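Side-chain contacts in ribokinase (PDB 3RY7), which phosphorylates D-ribose at O-5 with ATP and magnesium, giving the D-ribose 5-phosphate used for nucleotide, histidine and tryptophan synthesis or in the pentose phosphate pathway: residues 261-264 with 269-272; 202-207 with 227-232; 19-22 with 28-31. All coordinates share one frame; numbering follows the deposited sequence.

Interaction 1 of 3, residues 261-264 with 269-272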
# COMPACT_ATOMS: atom_id res chain seq x y z
N VAL A 261 9.90 -5.51 -21.59
CA VAL A 261 11.19 -5.19 -22.20
C VAL A 261 12.39 -5.77 -21.43
O VAL A 261 13.39 -6.17 -22.04
CB VAL A 261 11.35 -3.67 -22.41
CG1 VAL A 261 12.75 -3.34 -22.88
CG2 VAL A 261 10.32 -3.18 -23.40
N SER A 262 12.30 -5.82 -20.09
CA SER A 262 13.38 -6.40 -19.28
C SER A 262 13.61 -7.88 -19.61
O SER A 262 14.72 -8.41 -19.49
CB SER A 262 13.08 -6.23 -17.78
OG SER A 262 12.02 -7.09 -17.35
N ARG A 263 12.54 -8.55 -20.03
CA ARG A 263 12.51 -9.99 -20.19
C ARG A 263 12.73 -10.43 -21.65
O ARG A 263 13.17 -11.56 -21.91
CB ARG A 263 11.18 -10.52 -19.65
CG ARG A 263 10.90 -12.00 -19.91
CD ARG A 263 12.06 -12.86 -19.43
NE ARG A 263 12.25 -12.79 -17.99
CZ ARG A 263 11.76 -13.69 -17.13
NH1 ARG A 263 11.04 -14.72 -17.58
NH2 ARG A 263 12.00 -13.55 -15.83
N LEU A 264 12.42 -9.54 -22.60
CA LEU A 264 12.51 -9.86 -24.02
C LEU A 264 13.93 -10.17 -24.46
O LEU A 264 14.85 -9.39 -24.21
CB LEU A 264 12.02 -8.69 -24.86
CG LEU A 264 10.97 -8.97 -25.94
CD1 LEU A 264 11.03 -7.90 -27.01
CD2 LEU A 264 11.11 -10.36 -26.55
N ASP A 269 12.55 -14.36 -29.50
CA ASP A 269 12.08 -15.75 -29.62
C ASP A 269 11.18 -16.14 -28.44
O ASP A 269 10.59 -17.22 -28.43
CB ASP A 269 13.27 -16.72 -29.75
CG ASP A 269 14.22 -16.66 -28.55
OD1 ASP A 269 15.39 -17.08 -28.67
OD2 ASP A 269 13.79 -16.18 -27.48
N ASN A 270 11.08 -15.23 -27.47
CA ASN A 270 10.31 -15.46 -26.24
C ASN A 270 9.23 -14.40 -26.00
O ASN A 270 9.04 -13.95 -24.88
CB ASN A 270 11.24 -15.52 -25.04
CG ASN A 270 11.82 -14.16 -24.69
OD1 ASN A 270 12.09 -13.35 -25.57
ND2 ASN A 270 12.03 -13.92 -23.41
N LEU A 271 8.54 -14.02 -27.07
CA LEU A 271 7.47 -13.04 -26.96
C LEU A 271 6.44 -13.41 -25.89
O LEU A 271 6.12 -12.59 -25.03
CB LEU A 271 6.77 -12.85 -28.30
CG LEU A 271 7.17 -11.59 -29.07
CD1 LEU A 271 8.59 -11.23 -28.74
CD2 LEU A 271 7.00 -11.76 -30.58
N ALA A 272 5.90 -14.63 -25.95
CA ALA A 272 4.85 -15.04 -25.01
C ALA A 272 5.34 -15.11 -23.55
O ALA A 272 4.62 -14.73 -22.64
CB ALA A 272 4.22 -16.37 -25.45
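Leu264 and Leu271 form the tight half of this contact, their branches meeting through CD2 of Leu264 and CD1 of Leu271 at 3.5 Å, closer than usual for two methyl groups. Both residues are buried, and Leu264 also packs on Phe136 of strand 136-140. The same Leu264 CD2 touches Asn270 OD1 at 3.3 Å, so apolar and polar halves share one methyl.

The corner joins helix 252-263 to helix 271-283: Leu264 is where the first leaves helical geometry and Asn270 holds the N-cap position of the second, although its side chain, instead of capping that helix, reaches back across the turn. Its CG lies between the backbone N and the carbonyl carbon (chi1 71°), which brings ND2 to the O of Arg263 at 3.0 Å. The N-H...O angle is 160°; the acceptor lies in the amide plane, whereas the donor sits above the carbonyl plane of Arg263. OD1 accepts from the backbone N of Asn265, so the amide bridges the end of one helix and the turn after it.

Towards the more open side, Arg263 passes the amide loosely, its CD 4.1 Å from ND2 of Asn270, with the guanidinium continuing to a cation-pi contact with Phe277.

Interaction 2 of 3, residues 202-207 with 227-232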
# COMPACT_ATOMS: atom_id res chain seq x y z
N GLN A 202 -10.63 -11.20 -34.62
CA GLN A 202 -10.47 -10.85 -36.03
C GLN A 202 -10.02 -9.39 -36.23
O GLN A 202 -9.23 -9.09 -37.13
CB GLN A 202 -11.76 -11.11 -36.81
CG GLN A 202 -11.69 -10.76 -38.31
CD GLN A 202 -10.74 -11.68 -39.10
OE1 GLN A 202 -10.61 -12.88 -38.80
NE2 GLN A 202 -10.07 -11.12 -40.10
N SER A 203 -10.54 -8.50 -35.38
CA SER A 203 -10.17 -7.09 -35.41
C SER A 203 -8.72 -6.91 -34.93
O SER A 203 -8.02 -6.00 -35.35
CB SER A 203 -11.12 -6.26 -34.54
OG SER A 203 -10.98 -6.62 -33.18
N MET A 204 -8.30 -7.79 -34.04
CA MET A 204 -6.93 -7.80 -33.56
C MET A 204 -5.99 -8.23 -34.68
O MET A 204 -4.95 -7.62 -34.91
CB MET A 204 -6.80 -8.72 -32.35
CG MET A 204 -7.91 -8.46 -31.34
SD MET A 204 -7.69 -9.23 -29.74
CE MET A 204 -7.22 -10.90 -30.16
N LYS A 205 -6.37 -9.27 -35.41
CA LYS A 205 -5.64 -9.67 -36.58
C LYS A 205 -5.59 -8.53 -37.57
O LYS A 205 -4.58 -8.27 -38.13
CB LYS A 205 -6.34 -10.82 -37.25
CG LYS A 205 -6.00 -12.17 -36.75
CD LYS A 205 -6.84 -13.24 -37.49
CE LYS A 205 -6.98 -14.55 -36.71
NZ LYS A 205 -8.11 -15.39 -37.18
N ASP A 206 -6.71 -7.88 -37.79
CA ASP A 206 -6.77 -6.78 -38.75
C ASP A 206 -5.86 -5.61 -38.34
O ASP A 206 -5.20 -5.00 -39.19
CB ASP A 206 -8.21 -6.29 -38.92
CG ASP A 206 -9.13 -7.34 -39.53
OD1 ASP A 206 -8.63 -8.22 -40.27
OD2 ASP A 206 -10.35 -7.28 -39.27
N ASN A 207 -5.84 -5.30 -37.05
CA ASN A 207 -4.94 -4.30 -36.49
C ASN A 207 -3.47 -4.67 -36.69
O ASN A 207 -2.71 -3.93 -37.31
CB ASN A 207 -5.25 -4.06 -35.00
CG ASN A 207 -6.23 -2.94 -34.79
OD1 ASN A 207 -7.45 -3.14 -34.75
ND2 ASN A 207 -5.71 -1.73 -34.69
N GLY A 227 -6.52 -9.16 -21.14
CA GLY A 227 -5.16 -9.64 -21.31
C GLY A 227 -4.37 -8.88 -22.36
O GLY A 227 -4.43 -7.65 -22.44
N THR A 228 -3.61 -9.63 -23.17
CA THR A 228 -2.73 -9.06 -24.19
C THR A 228 -2.75 -9.89 -25.47
O THR A 228 -2.62 -11.10 -25.42
CB THR A 228 -1.26 -9.03 -23.71
OG1 THR A 228 -1.19 -8.66 -22.33
CG2 THR A 228 -0.46 -8.04 -24.56
N TYR A 229 -2.88 -9.21 -26.61
CA TYR A 229 -2.72 -9.84 -27.92
C TYR A 229 -1.36 -9.47 -28.54
O TYR A 229 -0.89 -8.34 -28.41
CB TYR A 229 -3.85 -9.40 -28.85
CG TYR A 229 -3.75 -9.89 -30.29
CD1 TYR A 229 -3.42 -9.02 -31.32
CD2 TYR A 229 -3.99 -11.23 -30.61
CE1 TYR A 229 -3.33 -9.45 -32.63
CE2 TYR A 229 -3.90 -11.67 -31.93
CZ TYR A 229 -3.56 -10.77 -32.93
OH TYR A 229 -3.46 -11.17 -34.24
N PHE A 230 -0.73 -10.44 -29.19
CA PHE A 230 0.44 -10.11 -29.99
C PHE A 230 0.48 -10.79 -31.36
O PHE A 230 -0.20 -11.78 -31.61
CB PHE A 230 1.73 -10.33 -29.19
CG PHE A 230 2.26 -11.72 -29.22
CD1 PHE A 230 1.86 -12.65 -28.29
CD2 PHE A 230 3.19 -12.10 -30.18
CE1 PHE A 230 2.35 -13.94 -28.30
CE2 PHE A 230 3.70 -13.39 -30.20
CZ PHE A 230 3.28 -14.31 -29.26
N ALA A 231 1.27 -10.21 -32.25
CA ALA A 231 1.46 -10.73 -33.60
C ALA A 231 2.83 -10.35 -34.18
O ALA A 231 3.35 -9.25 -33.93
CB ALA A 231 0.35 -10.24 -34.51
N THR A 232 3.41 -11.27 -34.94
CA THR A 232 4.50 -10.97 -35.84
C THR A 232 4.07 -11.52 -37.20
O THR A 232 2.93 -11.95 -37.35
CB THR A 232 5.81 -11.65 -35.41
OG1 THR A 232 5.68 -13.08 -35.52
CG2 THR A 232 6.19 -11.24 -33.97
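Tyr229, the residue of 227-232 that meets helix 201-213, receives Met204 and Lys205 on its ring and hydroxyl. The segment begins at Gly227, probably one of the ATP-binding residues, at backbone angles that favour glycine. At Thr228 the side chain turns from helix 201-213 to the other side of the sheet, where OG1 bonds to ND2 of Asn279, likewise a probable ATP-binding residue.

Tyr229 then points at the helix. With CG anti to the backbone N (chi1 176°), the ring extends towards Met204, whose CB lies over one face, 3.6 Å from the centroid and 16° off the normal, in a CH-pi contact. From there the methionine chain runs alongside the ring towards its root and bends at chi3 (-47°), which brings CE back to CD2 of Tyr229 at 3.3 Å. SD stands obliquely to the ring, 4.6 Å from its centroid, in a Met-aromatic contact. Beyond the ring, OH of Tyr229 lies 3.5 Å from CA of Lys205 and 3.7 Å from CG of Lys205, and the tyrosine hydroxyl is hydrogen-bonded with OG of Ser236. The tyrosine thus joins a strand to a covering helix in the alpha/beta/alpha sandwich characteristic of the ribokinase (PfkB) family: strand 228-231 lies between 218-222 and 236-239, antiparallel to both, and helix 201-213 packs over this end of the large sheet.

Phe230 alternates to the opposite side and packs on Leu271 and Ile275 of helix 271-283. Ala231 faces helix 201-213 again without touching it. Thr232 leads away, its OG1 bonded to the backbone N of Gln235.

Interaction 3 of 3, residues 19-22 with 28-31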
# COMPACT_ATOMS: atom_id res chain seq x y z
N VAL A 19 -10.94 13.92 -2.90
CA VAL A 19 -12.22 14.44 -2.45
C VAL A 19 -13.17 13.29 -2.17
O VAL A 19 -12.81 12.11 -2.30
CB VAL A 19 -12.84 15.39 -3.49
CG1 VAL A 19 -11.82 16.44 -3.91
CG2 VAL A 19 -13.32 14.60 -4.70
N GLU A 20 -14.38 13.63 -1.75
CA GLU A 20 -15.41 12.64 -1.52
C GLU A 20 -16.24 12.62 -2.79
O GLU A 20 -16.53 11.57 -3.36
CB GLU A 20 -16.29 13.04 -0.33
CG GLU A 20 -16.76 11.87 0.53
CD GLU A 20 -16.35 12.02 1.99
OE1 GLU A 20 -16.96 12.84 2.71
OE2 GLU A 20 -15.41 11.30 2.42
N ARG A 21 -16.68 13.78 -3.21
CA ARG A 21 -17.40 13.86 -4.44
C ARG A 21 -16.91 15.04 -5.23
O ARG A 21 -16.65 16.09 -4.73
CB ARG A 21 -18.92 13.90 -4.22
CG ARG A 21 -19.51 15.23 -3.79
CD ARG A 21 -20.97 15.45 -4.19
NE ARG A 21 -21.10 16.55 -5.13
CZ ARG A 21 -21.58 17.75 -4.84
NH1 ARG A 21 -22.01 18.02 -3.64
NH2 ARG A 21 -21.63 18.70 -5.76
N TYR A 22 -16.78 14.82 -6.52
CA TYR A 22 -16.31 15.86 -7.43
C TYR A 22 -17.25 17.04 -7.36
O TYR A 22 -18.46 16.88 -7.42
CB TYR A 22 -16.24 15.35 -8.88
CG TYR A 22 -15.19 14.28 -9.13
CD1 TYR A 22 -13.84 14.52 -8.90
CD2 TYR A 22 -15.56 13.03 -9.61
CE1 TYR A 22 -12.89 13.54 -9.13
CE2 TYR A 22 -14.62 12.05 -9.85
CZ TYR A 22 -13.29 12.31 -9.61
OH TYR A 22 -12.36 11.32 -9.85
N THR A 28 -18.56 25.07 -4.79
CA THR A 28 -17.43 25.09 -3.88
C THR A 28 -17.59 24.02 -2.83
O THR A 28 -18.43 24.14 -1.94
CB THR A 28 -17.30 26.43 -3.15
OG1 THR A 28 -17.02 27.48 -4.09
CG2 THR A 28 -16.18 26.35 -2.12
N LEU A 29 -16.81 22.96 -2.95
CA LEU A 29 -16.81 21.91 -1.95
C LEU A 29 -15.62 22.09 -1.01
O LEU A 29 -14.74 22.92 -1.27
CB LEU A 29 -16.77 20.54 -2.60
CG LEU A 29 -17.99 20.24 -3.47
CD1 LEU A 29 -18.21 18.74 -3.52
CD2 LEU A 29 -19.21 20.96 -2.90
N HIS A 30 -15.60 21.31 0.07
CA HIS A 30 -14.52 21.38 1.05
C HIS A 30 -13.80 20.03 1.13
O HIS A 30 -14.43 18.98 1.05
CB HIS A 30 -15.07 21.85 2.42
CG HIS A 30 -15.55 23.27 2.40
ND1 HIS A 30 -14.75 24.33 2.77
CD2 HIS A 30 -16.72 23.82 1.98
CE1 HIS A 30 -15.41 25.47 2.60
NE2 HIS A 30 -16.61 25.18 2.12
N VAL A 31 -12.47 20.07 1.26
CA VAL A 31 -11.67 18.85 1.22
C VAL A 31 -10.86 18.67 2.51
O VAL A 31 -10.58 19.63 3.21
CB VAL A 31 -10.78 18.83 -0.06
CG1 VAL A 31 -9.93 20.09 -0.15
CG2 VAL A 31 -9.93 17.57 -0.12
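Leu29 and Arg21 meet where two parts of the long loop between strands 12-18 and 36-40 come side by side, and the leucine can be followed outward atom by atom. Its CB leaves the main chain in the direction of 19-22, and CG, anti to the carbonyl carbon (chi1 -63°), carries the fork towards Arg21. At the fork CD1 does most of the touching. This methyl abuts the backbone O of Arg21 at 3.3 Å and sits over the centre of the arginine's guanidinium, 3.7 Å above its plane. It also meets Arg21 CG, so it touches the arginine near its root and at its guanidinium. The other branch, CD2, merely brushes NH1 of Arg21 at 4.1 Å.

CG of Arg21 lies between the backbone N and the carbonyl carbon (chi1 78°), and a further bend at chi3 turns the guanidinium over the methyl. NH2 of Arg21 pairs with OE2 of Glu27 in a salt bridge, which helps to fix the flat group. Further along, Val19 CG1 and Val31 CG2 approach to 4.4 Å, a light apolar touch. Backbone hydrogen bonds from Val19 to Val101 and from Glu20 to Ala103 tie one arm of the loop to the end of strand 95-101 and the turn after it. The loop belongs to the small four-stranded sheet, which in ribokinases forms the lid over the substrate, but this contact lies away from the ligand sites.

No hydrogen bond joins 19-22 to 28-31. Their association rests on van der Waals contact, with a methyl against the face of a charged group whose N-H bonds lie in its plane, where Glu27 engages one nitrogen.

Overall arrangement
Burial separates the three contacts. Interaction 2 is a buried strand-to-helix contact, interaction 1 a partly buried corner between two helices, and interaction 3 a surface contact within one loop, far from the others: its centre is about 45 Å from that of interaction 1 and 42 Å from that of interaction 2. The first two are neighbours, with centres 17 Å apart, and they touch where Leu271 CD2 meets Thr232 CG2 at 3.5 Å; successive side chains of strand 228-231 face helix 201-213 and helix 271-283 in turn. Chemistry follows place: sulfur and aromatic packing inside, an amide hydrogen bond beside leucines at the corner, and an aliphatic methyl over a guanidinium face outside.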